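Local coordinates for SAM-dependent methyltransferase (Anabaena variabilis ATCC 29413, PDB 3GGD), which probably transfers methyl groups from S-adenosylmethionine to a substrate not yet identified, and binds the by-product S-adenosyl-L-homocysteine, at residues 50-63 and 121-133. Residues are numbered along the deposited sequence; the frame is centred on the assembly and turned at random.
Sequences FELLFNPELPLIDF and SEIGDANIYMRTG. With SAH (S-adenosyl-L-homocysteine), chain E; EDO (1,2-ethanediol), chain N; EDO (1,2-ethanediol), chain L.
Four backbone hydrogen bonds zip Pro59, Ile61 and Phe63 to Asn127 and Tyr129, joining the adjacent parallel strands 60-63 and 127-131 at the middle of the Rossmann-like methyltransferase sheet. Ile61 gives its N to Asn127 O (2.9 Å, nearly straight) and its O to Tyr129 N; Asn127 N reaches Pro59 O, and Phe63 N reaches Tyr129 O. Each polar atom of the buried Asn127 amide has partners: ND2 makes a short but bent, weak bond to Asn55 O (2.8 Å, 130°) and donates to the water that donates to Leu58 O, while OD1 accepts from Ala158 N and lies 2.6 Å from a water that accepts the N-H of Asn55. With CG anti to the carbonyl carbon (chi1 -68°), this amide stacks over one face of the Phe54 ring, planes 27° apart; Phe50 CD1 lies over the opposite face, toward its rim. On the other side of the sheet Ile61 CD1 rests on Ala126 CB (3.6 Å) and Phe63 CB on Ile128 CG2. At the C-terminal ends one water links Asp62 OD1 (2.6 Å), Phe63 O and Arg131 N; Asp62 OD2 is hydrogen-bonded to Thr71 OG1, and Tyr129 OH to Asp46 OD2. Arg131 holds the S-adenosyl-L-homocysteine amino acid end twice, its O taking the ligand N (2.8 Å) and its extended side chain bringing NH1 edge-on to OXT (2.9 Å). A leucine at Arg131 would probably leave that carboxylate without its charged mate and Trp35 O without this donor. The backbone thus pairs within the sheet, the Asn127 amide ties turn 55-58 and strand 158-164 to it, and Arg131's carbonyl and guanidinium meet ligand groups consistent with a zwitterion.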
ATOM      1  N   PHE A  50     -11.742   2.869  10.038  1.00 60.92           N
ATOM      2  CA  PHE A  50     -11.411   4.300  10.043  1.00 59.60           C
ATOM      3  C   PHE A  50     -12.504   5.311   9.674  1.00 59.79           C
ATOM      4  O   PHE A  50     -12.332   6.514   9.917  1.00 57.70           O
ATOM      5  CB  PHE A  50     -10.197   4.555   9.179  1.00 60.69           C
ATOM      6  CG  PHE A  50     -10.386   4.309   7.704  1.00 61.06           C
ATOM      7  CD1 PHE A  50     -10.758   5.346   6.851  1.00 60.20           C
ATOM      8  CD2 PHE A  50     -10.049   3.095   7.147  1.00 60.32           C
ATOM      9  CE1 PHE A  50     -10.873   5.142   5.486  1.00 60.74           C
ATOM     10  CE2 PHE A  50     -10.161   2.894   5.790  1.00 61.56           C
ATOM     11  CZ  PHE A  50     -10.573   3.913   4.955  1.00 61.99           C
ATOM     12  N   GLU A  51     -13.628   4.860   9.120  1.00 57.98           N
ATOM     13  CA  GLU A  51     -14.616   5.802   8.657  1.00 58.14           C
ATOM     14  C   GLU A  51     -15.218   6.703   9.739  1.00 58.81           C
ATOM     15  O   GLU A  51     -15.681   7.799   9.431  1.00 59.16           O
ATOM     16  CB  GLU A  51     -15.753   5.083   7.892  1.00 56.58           C
ATOM     17  CG  GLU A  51     -16.572   4.127   8.719  1.00 58.00           C
ATOM     18  CD  GLU A  51     -17.618   3.408   7.889  1.00 57.34           C
ATOM     19  OE1 GLU A  51     -18.240   4.068   7.055  1.00 58.69           O
ATOM     20  OE2 GLU A  51     -17.869   2.216   8.090  1.00 56.40           O
ATOM     21  N   LEU A  52     -15.301   6.232  10.982  1.00 59.23           N
ATOM     22  CA  LEU A  52     -15.852   7.077  12.018  1.00 59.50           C
ATOM     23  C   LEU A  52     -14.746   7.955  12.591  1.00 60.37           C
ATOM     24  O   LEU A  52     -15.033   8.803  13.425  1.00 60.43           O
ATOM     25  CB  LEU A  52     -16.469   6.246  13.135  1.00 59.49           C
ATOM     26  CG  LEU A  52     -17.531   5.231  12.686  1.00 59.86           C
ATOM     27  CD1 LEU A  52     -18.138   4.518  13.885  1.00 58.92           C
ATOM     28  CD2 LEU A  52     -18.606   5.962  11.907  1.00 60.59           C
ATOM     29  N   LEU A  53     -13.496   7.761  12.167  1.00 60.47           N
ATOM     30  CA  LEU A  53     -12.394   8.554  12.725  1.00 61.72           C
ATOM     31  C   LEU A  53     -11.901   9.645  11.777  1.00 63.31           C
ATOM     32  O   LEU A  53     -11.204  10.526  12.213  1.00 65.42           O
ATOM     33  CB  LEU A  53     -11.218   7.645  13.110  1.00 60.75           C
ATOM     34  CG  LEU A  53     -11.500   6.538  14.125  1.00 62.18           C
ATOM     35  CD1 LEU A  53     -10.319   5.574  14.318  1.00 60.53           C
ATOM     36  CD2 LEU A  53     -11.985   7.153  15.465  1.00 61.97           C
ATOM     37  N   PHE A  54     -12.236   9.599  10.486  1.00 63.80           N
ATOM     38  CA  PHE A  54     -11.732  10.581   9.533  1.00 63.68           C
ATOM     39  C   PHE A  54     -12.696  11.766   9.408  1.00 65.39           C
ATOM     40  O   PHE A  54     -13.874  11.567   9.275  1.00 64.44           O
ATOM     41  CB  PHE A  54     -11.646   9.945   8.138  1.00 63.34           C
ATOM     42  CG  PHE A  54     -10.397   9.125   7.866  1.00 61.49           C
ATOM     43  CD1 PHE A  54      -9.601   8.626   8.882  1.00 61.34           C
ATOM     44  CD2 PHE A  54     -10.053   8.819   6.544  1.00 62.81           C
ATOM     45  CE1 PHE A  54      -8.488   7.860   8.592  1.00 61.29           C
ATOM     46  CE2 PHE A  54      -8.935   8.025   6.250  1.00 60.50           C
ATOM     47  CZ  PHE A  54      -8.150   7.581   7.281  1.00 60.89           C
ATOM     48  N   ASN A  55     -12.192  12.998   9.390  1.00 67.19           N
ATOM     49  CA  ASN A  55     -13.051  14.127   9.012  1.00 68.84           C
ATOM     50  C   ASN A  55     -13.253  14.078   7.487  1.00 70.32           C
ATOM     51  O   ASN A  55     -12.280  14.242   6.751  1.00 69.24           O
ATOM     52  CB  ASN A  55     -12.377  15.450   9.380  1.00 69.07           C
ATOM     53  CG  ASN A  55     -13.117  16.654   8.798  1.00 69.97           C
ATOM     54  OD1 ASN A  55     -14.146  16.541   8.068  1.00 68.93           O
ATOM     55  ND2 ASN A  55     -12.578  17.795   9.068  1.00 65.10           N
ATOM     56  N   PRO A  56     -14.512  13.920   6.997  1.00 72.51           N
ATOM     57  CA  PRO A  56     -14.709  13.692   5.541  1.00 73.82           C
ATOM     58  C   PRO A  56     -14.639  15.000   4.709  1.00 74.24           C
ATOM     59  O   PRO A  56     -14.530  14.934   3.441  1.00 75.75           O
ATOM     60  CB  PRO A  56     -16.121  13.075   5.456  1.00 74.64           C
ATOM     61  CG  PRO A  56     -16.828  13.650   6.644  1.00 73.19           C
ATOM     62  CD  PRO A  56     -15.808  14.019   7.708  1.00 72.90           C
ATOM     63  N   GLU A  57     -14.655  16.132   5.410  1.00 72.73           N
ATOM     64  CA  GLU A  57     -14.373  17.448   4.801  1.00 72.90           C
ATOM     65  C   GLU A  57     -12.914  17.600   4.286  1.00 71.87           C
ATOM     66  O   GLU A  57     -12.620  18.537   3.549  1.00 73.45           O
ATOM     67  CB  GLU A  57     -14.700  18.596   5.785  1.00 72.74           C
ATOM     68  N   LEU A  58     -11.997  16.711   4.650  1.00 68.87           N
ATOM     69  CA  LEU A  58     -10.671  16.818   4.089  1.00 66.74           C
ATOM     70  C   LEU A  58     -10.598  15.929   2.858  1.00 65.06           C
ATOM     71  O   LEU A  58     -11.317  14.909   2.765  1.00 65.23           O
ATOM     72  CB  LEU A  58      -9.587  16.388   5.078  1.00 66.04           C
ATOM     73  CG  LEU A  58      -9.464  17.078   6.439  1.00 65.04           C
ATOM     74  CD1 LEU A  58      -8.305  16.428   7.207  1.00 61.60           C
ATOM     75  CD2 LEU A  58      -9.232  18.590   6.321  1.00 62.30           C
ATOM     76  N   PRO A  59      -9.699  16.269   1.935  1.00 62.45           N
ATOM     77  CA  PRO A  59      -9.506  15.369   0.818  1.00 62.52           C
ATOM     78  C   PRO A  59      -8.937  14.046   1.330  1.00 61.88           C
ATOM     79  O   PRO A  59      -8.237  14.037   2.352  1.00 61.30           O
ATOM     80  CB  PRO A  59      -8.442  16.080  -0.062  1.00 62.28           C
ATOM     81  CG  PRO A  59      -7.822  17.121   0.803  1.00 61.89           C
ATOM     82  CD  PRO A  59      -8.789  17.436   1.899  1.00 62.51           C
ATOM     83  N   LEU A  60      -9.262  12.964   0.631  1.00 60.71           N
ATOM     84  CA  LEU A  60      -8.753  11.641   0.943  1.00 60.85           C
ATOM     85  C   LEU A  60      -7.738  11.234  -0.101  1.00 61.15           C
ATOM     86  O   LEU A  60      -8.063  11.194  -1.293  1.00 61.49           O
ATOM     87  CB  LEU A  60      -9.860  10.582   0.962  1.00 59.83           C
ATOM     88  CG  LEU A  60      -9.388   9.137   1.280  1.00 61.06           C
ATOM     89  CD1 LEU A  60      -8.670   8.988   2.640  1.00 57.22           C
ATOM     90  CD2 LEU A  60     -10.576   8.187   1.216  1.00 59.38           C
ATOM     91  N   ILE A  61      -6.529  10.891   0.361  1.00 61.13           N
ATOM     92  CA  ILE A  61      -5.517  10.357  -0.514  1.00 60.97           C
ATOM     93  C   ILE A  61      -5.430   8.847  -0.368  1.00 61.63           C
ATOM     94  O   ILE A  61      -5.348   8.338   0.753  1.00 60.56           O
ATOM     95  CB  ILE A  61      -4.110  10.958  -0.204  1.00 62.13           C
ATOM     96  CG1 ILE A  61      -4.062  12.461  -0.618  1.00 62.44           C
ATOM     97  CG2 ILE A  61      -2.988  10.121  -0.897  1.00 58.88           C
ATOM     98  CD1 ILE A  61      -2.780  13.226  -0.101  1.00 60.75           C
ATOM     99  N   ASP A  62      -5.518   8.138  -1.510  1.00 62.18           N
ATOM    100  CA  ASP A  62      -5.177   6.685  -1.618  1.00 61.33           C
ATOM    101  C   ASP A  62      -3.719   6.702  -2.006  1.00 60.83           C
ATOM    102  O   ASP A  62      -3.366   6.964  -3.157  1.00 59.60           O
ATOM    103  CB  ASP A  62      -6.010   5.952  -2.682  1.00 60.44           C
ATOM    104  CG  ASP A  62      -5.784   4.444  -2.678  1.00 62.31           C
ATOM    105  OD1 ASP A  62      -4.823   3.962  -2.031  1.00 64.44           O
ATOM    106  OD2 ASP A  62      -6.571   3.730  -3.345  1.00 62.35           O
ATOM    107  N   PHE A  63      -2.861   6.521  -1.006  1.00 61.80           N
ATOM    108  CA  PHE A  63      -1.421   6.641  -1.186  1.00 61.03           C
ATOM    109  C   PHE A  63      -0.849   5.310  -1.699  1.00 60.72           C
ATOM    110  O   PHE A  63      -1.044   4.280  -1.046  1.00 60.53           O
ATOM    111  CB  PHE A  63      -0.715   6.981   0.134  1.00 62.38           C
ATOM    112  CG  PHE A  63       0.684   7.380  -0.093  1.00 62.20           C
ATOM    113  CD1 PHE A  63       1.658   6.419  -0.303  1.00 63.62           C
ATOM    114  CD2 PHE A  63       1.001   8.715  -0.262  1.00 65.00           C
ATOM    115  CE1 PHE A  63       2.949   6.775  -0.608  1.00 66.45           C
ATOM    116  CE2 PHE A  63       2.310   9.096  -0.572  1.00 68.14           C
ATOM    117  CZ  PHE A  63       3.282   8.117  -0.770  1.00 67.57           C
ATOM    118  N   SER A 121       0.807  21.871  -0.420  1.00 58.79           N
ATOM    119  CA  SER A 121       0.684  23.316  -0.618  1.00 58.50           C
ATOM    120  C   SER A 121      -0.583  23.620  -1.447  1.00 59.24           C
ATOM    121  O   SER A 121      -1.161  24.697  -1.315  1.00 58.34           O
ATOM    122  CB  SER A 121       1.897  23.932  -1.290  1.00 58.34           C
ATOM    123  OG  SER A 121       1.991  23.555  -2.657  1.00 60.65           O
ATOM    124  N   GLU A 122      -1.006  22.671  -2.276  1.00 59.38           N
ATOM    125  CA  GLU A 122      -2.211  22.821  -3.090  1.00 60.19           C
ATOM    126  C   GLU A 122      -3.499  22.451  -2.381  1.00 59.42           C
ATOM    127  O   GLU A 122      -4.466  23.139  -2.525  1.00 60.04           O
ATOM    128  CB  GLU A 122      -2.096  21.947  -4.339  1.00 60.08           C
ATOM    129  CG  GLU A 122      -0.956  22.380  -5.275  1.00 61.94           C
ATOM    130  CD  GLU A 122      -0.705  21.379  -6.398  1.00 62.88           C
ATOM    131  OE1 GLU A 122      -1.663  20.684  -6.794  1.00 65.48           O
ATOM    132  OE2 GLU A 122       0.446  21.315  -6.888  1.00 66.70           O
ATOM    133  N   ILE A 123      -3.522  21.383  -1.597  1.00 59.67           N
ATOM    134  CA  ILE A 123      -4.791  20.864  -1.080  1.00 59.02           C
ATOM    135  C   ILE A 123      -4.990  20.960   0.436  1.00 59.23           C
ATOM    136  O   ILE A 123      -6.094  20.722   0.940  1.00 59.01           O
ATOM    137  CB  ILE A 123      -5.029  19.413  -1.598  1.00 59.96           C
ATOM    138  CG1 ILE A 123      -4.085  18.413  -0.941  1.00 60.67           C
ATOM    139  CG2 ILE A 123      -4.910  19.361  -3.154  1.00 58.52           C
ATOM    140  CD1 ILE A 123      -4.401  16.922  -1.194  1.00 59.44           C
ATOM    141  N   GLY A 124      -3.929  21.317   1.176  1.00 58.80           N
ATOM    142  CA  GLY A 124      -3.983  21.306   2.618  1.00 57.72           C
ATOM    143  C   GLY A 124      -3.875  19.910   3.181  1.00 57.57           C
ATOM    144  O   GLY A 124      -3.529  18.944   2.478  1.00 57.36           O
ATOM    145  N   ASP A 125      -4.209  19.789   4.460  1.00 57.28           N
ATOM    146  CA  ASP A 125      -4.104  18.546   5.193  1.00 56.72           C
ATOM    147  C   ASP A 125      -5.061  17.541   4.551  1.00 57.73           C
ATOM    148  O   ASP A 125      -6.191  17.870   4.232  1.00 58.42           O
ATOM    149  CB  ASP A 125      -4.532  18.704   6.651  1.00 56.70           C
ATOM    150  CG  ASP A 125      -3.583  19.547   7.500  1.00 57.72           C
ATOM    151  OD1 ASP A 125      -2.511  19.975   7.027  1.00 57.18           O
ATOM    152  OD2 ASP A 125      -3.944  19.732   8.676  1.00 58.15           O
ATOM    153  N   ALA A 126      -4.610  16.300   4.405  1.00 58.48           N
ATOM    154  CA  ALA A 126      -5.399  15.231   3.772  1.00 58.80           C
ATOM    155  C   ALA A 126      -5.460  14.025   4.710  1.00 58.68           C
ATOM    156  O   ALA A 126      -4.533  13.780   5.480  1.00 58.87           O
ATOM    157  CB  ALA A 126      -4.764  14.794   2.443  1.00 57.46           C
ATOM    158  N   ASN A 127      -6.547  13.271   4.622  1.00 58.52           N
ATOM    159  CA  ASN A 127      -6.577  11.949   5.245  1.00 59.24           C
ATOM    160  C   ASN A 127      -5.905  11.000   4.289  1.00 59.80           C
ATOM    161  O   ASN A 127      -5.824  11.297   3.097  1.00 59.86           O
ATOM    162  CB  ASN A 127      -7.993  11.500   5.499  1.00 59.62           C
ATOM    163  CG  ASN A 127      -8.673  12.326   6.545  1.00 60.95           C
ATOM    164  OD1 ASN A 127      -8.066  12.642   7.567  1.00 58.44           O
ATOM    165  ND2 ASN A 127      -9.955  12.690   6.292  1.00 56.66           N
ATOM    166  N   ILE A 128      -5.378   9.883   4.808  1.00 59.84           N
ATOM    167  CA  ILE A 128      -4.695   8.889   3.956  1.00 59.44           C
ATOM    168  C   ILE A 128      -5.180   7.473   4.197  1.00 59.90           C
ATOM    169  O   ILE A 128      -5.318   7.027   5.352  1.00 60.16           O
ATOM    170  CB  ILE A 128      -3.145   8.891   4.141  1.00 59.34           C
ATOM    171  CG1 ILE A 128      -2.541  10.221   3.688  1.00 60.19           C
ATOM    172  CG2 ILE A 128      -2.479   7.737   3.335  1.00 58.57           C
ATOM    173  CD1 ILE A 128      -1.060  10.412   4.032  1.00 59.47           C
ATOM    174  N   TYR A 129      -5.467   6.790   3.089  1.00 59.96           N
ATOM    175  CA  TYR A 129      -5.671   5.358   3.051  1.00 60.11           C
ATOM    176  C   TYR A 129      -4.460   4.769   2.329  1.00 60.95           C
ATOM    177  O   TYR A 129      -4.133   5.183   1.198  1.00 60.84           O
ATOM    178  CB  TYR A 129      -6.939   5.005   2.250  1.00 60.57           C
ATOM    179  CG  TYR A 129      -7.148   3.522   2.016  1.00 59.89           C
ATOM    180  CD1 TYR A 129      -7.701   2.716   2.992  1.00 60.59           C
ATOM    181  CD2 TYR A 129      -6.778   2.920   0.815  1.00 59.79           C
ATOM    182  CE1 TYR A 129      -7.915   1.338   2.762  1.00 60.68           C
ATOM    183  CE2 TYR A 129      -7.021   1.569   0.561  1.00 60.60           C
ATOM    184  CZ  TYR A 129      -7.584   0.772   1.546  1.00 62.42           C
ATOM    185  OH  TYR A 129      -7.805  -0.585   1.337  1.00 60.28           O
HETATM  186  N   MSE A 130      -3.780   3.832   2.984  1.00 61.56           N
HETATM  187  CA  MSE A 130      -2.651   3.174   2.366  1.00 63.10           C
HETATM  188  C   MSE A 130      -2.695   1.665   2.590  1.00 61.35           C
HETATM  189  O   MSE A 130      -2.601   1.168   3.722  1.00 61.72           O
HETATM  190  CB  MSE A 130      -1.335   3.743   2.897  1.00 62.97           C
HETATM  191  CG  MSE A 130      -0.120   3.197   2.161  1.00 63.91           C
HETATM  192 SE   MSE A 130       1.560   4.123   2.767  0.75 72.00          SE
HETATM  193  CE  MSE A 130       1.644   3.333   4.409  1.00 59.63           C
ATOM    194  N   ARG A 131      -2.806   0.935   1.489  1.00 61.61           N
ATOM    195  CA  ARG A 131      -2.882  -0.523   1.524  1.00 60.33           C
ATOM    196  C   ARG A 131      -1.590  -1.102   0.916  1.00 60.57           C
ATOM    197  O   ARG A 131      -1.354  -1.056  -0.308  1.00 60.07           O
ATOM    198  CB  ARG A 131      -4.122  -0.994   0.760  1.00 59.28           C
ATOM    199  CG  ARG A 131      -4.316  -2.511   0.825  1.00 59.08           C
ATOM    200  CD  ARG A 131      -5.645  -2.935   0.152  1.00 59.50           C
ATOM    201  NE  ARG A 131      -5.881  -4.375   0.278  1.00 58.77           N
ATOM    202  CZ  ARG A 131      -5.548  -5.264  -0.643  1.00 58.02           C
ATOM    203  NH1 ARG A 131      -4.973  -4.869  -1.762  1.00 59.39           N
ATOM    204  NH2 ARG A 131      -5.821  -6.551  -0.451  1.00 59.32           N
ATOM    205  N   THR A 132      -0.774  -1.654   1.795  1.00 60.83           N
ATOM    206  CA  THR A 132       0.515  -2.223   1.479  1.00 61.09           C
ATOM    207  C   THR A 132       1.419  -1.266   0.730  1.00 62.24           C
ATOM    208  O   THR A 132       1.934  -1.567  -0.341  1.00 63.48           O
ATOM    209  CB  THR A 132       0.404  -3.606   0.827  1.00 61.30           C
ATOM    210  OG1 THR A 132      -0.538  -3.597  -0.265  1.00 59.33           O
ATOM    211  CG2 THR A 132      -0.027  -4.662   1.917  1.00 61.29           C
ATOM    212  N   GLY A 133       1.619  -0.093   1.310  1.00 62.32           N
ATOM    213  CA  GLY A 133       2.530   0.878   0.719  1.00 62.77           C
ATOM    214  C   GLY A 133       3.872   0.956   1.402  1.00 63.01           C
ATOM    215  O   GLY A 133       4.766   1.624   0.899  1.00 63.41           O
TER
HETATM  216  N   SAH E 248      -2.559   0.111  -2.562  1.00 47.95           N
HETATM  217  CA  SAH E 248      -2.664  -0.672  -3.821  1.00 49.38           C
HETATM  218  CB  SAH E 248      -1.303  -1.155  -4.366  1.00 49.33           C
HETATM  219  CG  SAH E 248      -0.387  -2.000  -3.463  1.00 48.24           C
HETATM  220  SD  SAH E 248       1.112  -2.554  -4.296  1.00 40.72           S
HETATM  221  C   SAH E 248      -3.594  -1.866  -3.665  1.00 49.97           C
HETATM  222  O   SAH E 248      -4.116  -2.396  -4.678  1.00 50.80           O
HETATM  223  OXT SAH E 248      -3.821  -2.338  -2.551  1.00 48.90           O
HETATM  224  C5' SAH E 248       2.260  -1.307  -3.782  1.00 48.21           C
HETATM  225  C4' SAH E 248       2.111   0.016  -4.590  1.00 48.86           C
HETATM  226  O4' SAH E 248       3.055   0.996  -4.096  1.00 48.08           O
HETATM  227  C3' SAH E 248       2.391  -0.062  -6.101  1.00 46.81           C
HETATM  228  O3' SAH E 248       1.332   0.468  -6.880  1.00 47.64           O
HETATM  229  C2' SAH E 248       3.635   0.793  -6.304  1.00 47.91           C
HETATM  230  O2' SAH E 248       3.806   1.362  -7.618  1.00 47.29           O
HETATM  231  C1' SAH E 248       3.513   1.800  -5.175  1.00 48.00           C
HETATM  232  N9  SAH E 248       4.776   2.466  -4.833  1.00 47.52           N
HETATM  233  C8  SAH E 248       5.980   1.842  -4.724  1.00 48.12           C
HETATM  234  N7  SAH E 248       6.925   2.728  -4.369  1.00 47.45           N
HETATM  235  C5  SAH E 248       6.305   3.942  -4.264  1.00 47.55           C
HETATM  236  C6  SAH E 248       6.758   5.300  -3.980  1.00 48.56           C
HETATM  237  N6  SAH E 248       8.083   5.450  -3.749  1.00 48.57           N
HETATM  238  N1  SAH E 248       5.885   6.317  -3.989  1.00 47.31           N
HETATM  239  C2  SAH E 248       4.561   6.090  -4.269  1.00 48.68           C
HETATM  240  N3  SAH E 248       4.109   4.869  -4.553  1.00 46.69           N
HETATM  241  C4  SAH E 248       4.913   3.789  -4.591  1.00 45.85           C
HETATM  242  C1  EDO N 257      -2.782  22.725   9.335  1.00 66.75           C
HETATM  243  O1  EDO N 257      -3.924  22.103   9.915  1.00 62.60           O
HETATM  244  C2  EDO N 257      -1.498  22.164   9.951  1.00 67.39           C
HETATM  245  O2  EDO N 257      -1.046  20.984   9.219  1.00 65.02           O
HETATM  246  C1  EDO L 255      -7.048  -7.002   3.440  1.00 56.55           C
HETATM  247  O1  EDO L 255      -7.183  -7.456   2.082  1.00 54.42           O
HETATM  248  C2  EDO L 255      -7.721  -5.619   3.677  1.00 56.76           C
HETATM  249  O2  EDO L 255      -7.374  -4.602   2.686  1.00 50.47           O
HETATM  250  O   HOH W   1      -9.366  13.357   9.760  1.00 53.79           O
HETATM  251  O   HOH W   2     -11.408  12.415   3.835  1.00 51.30           O
HETATM  252  O   HOH W   3      -2.993   2.438  -0.931  1.00 45.22           O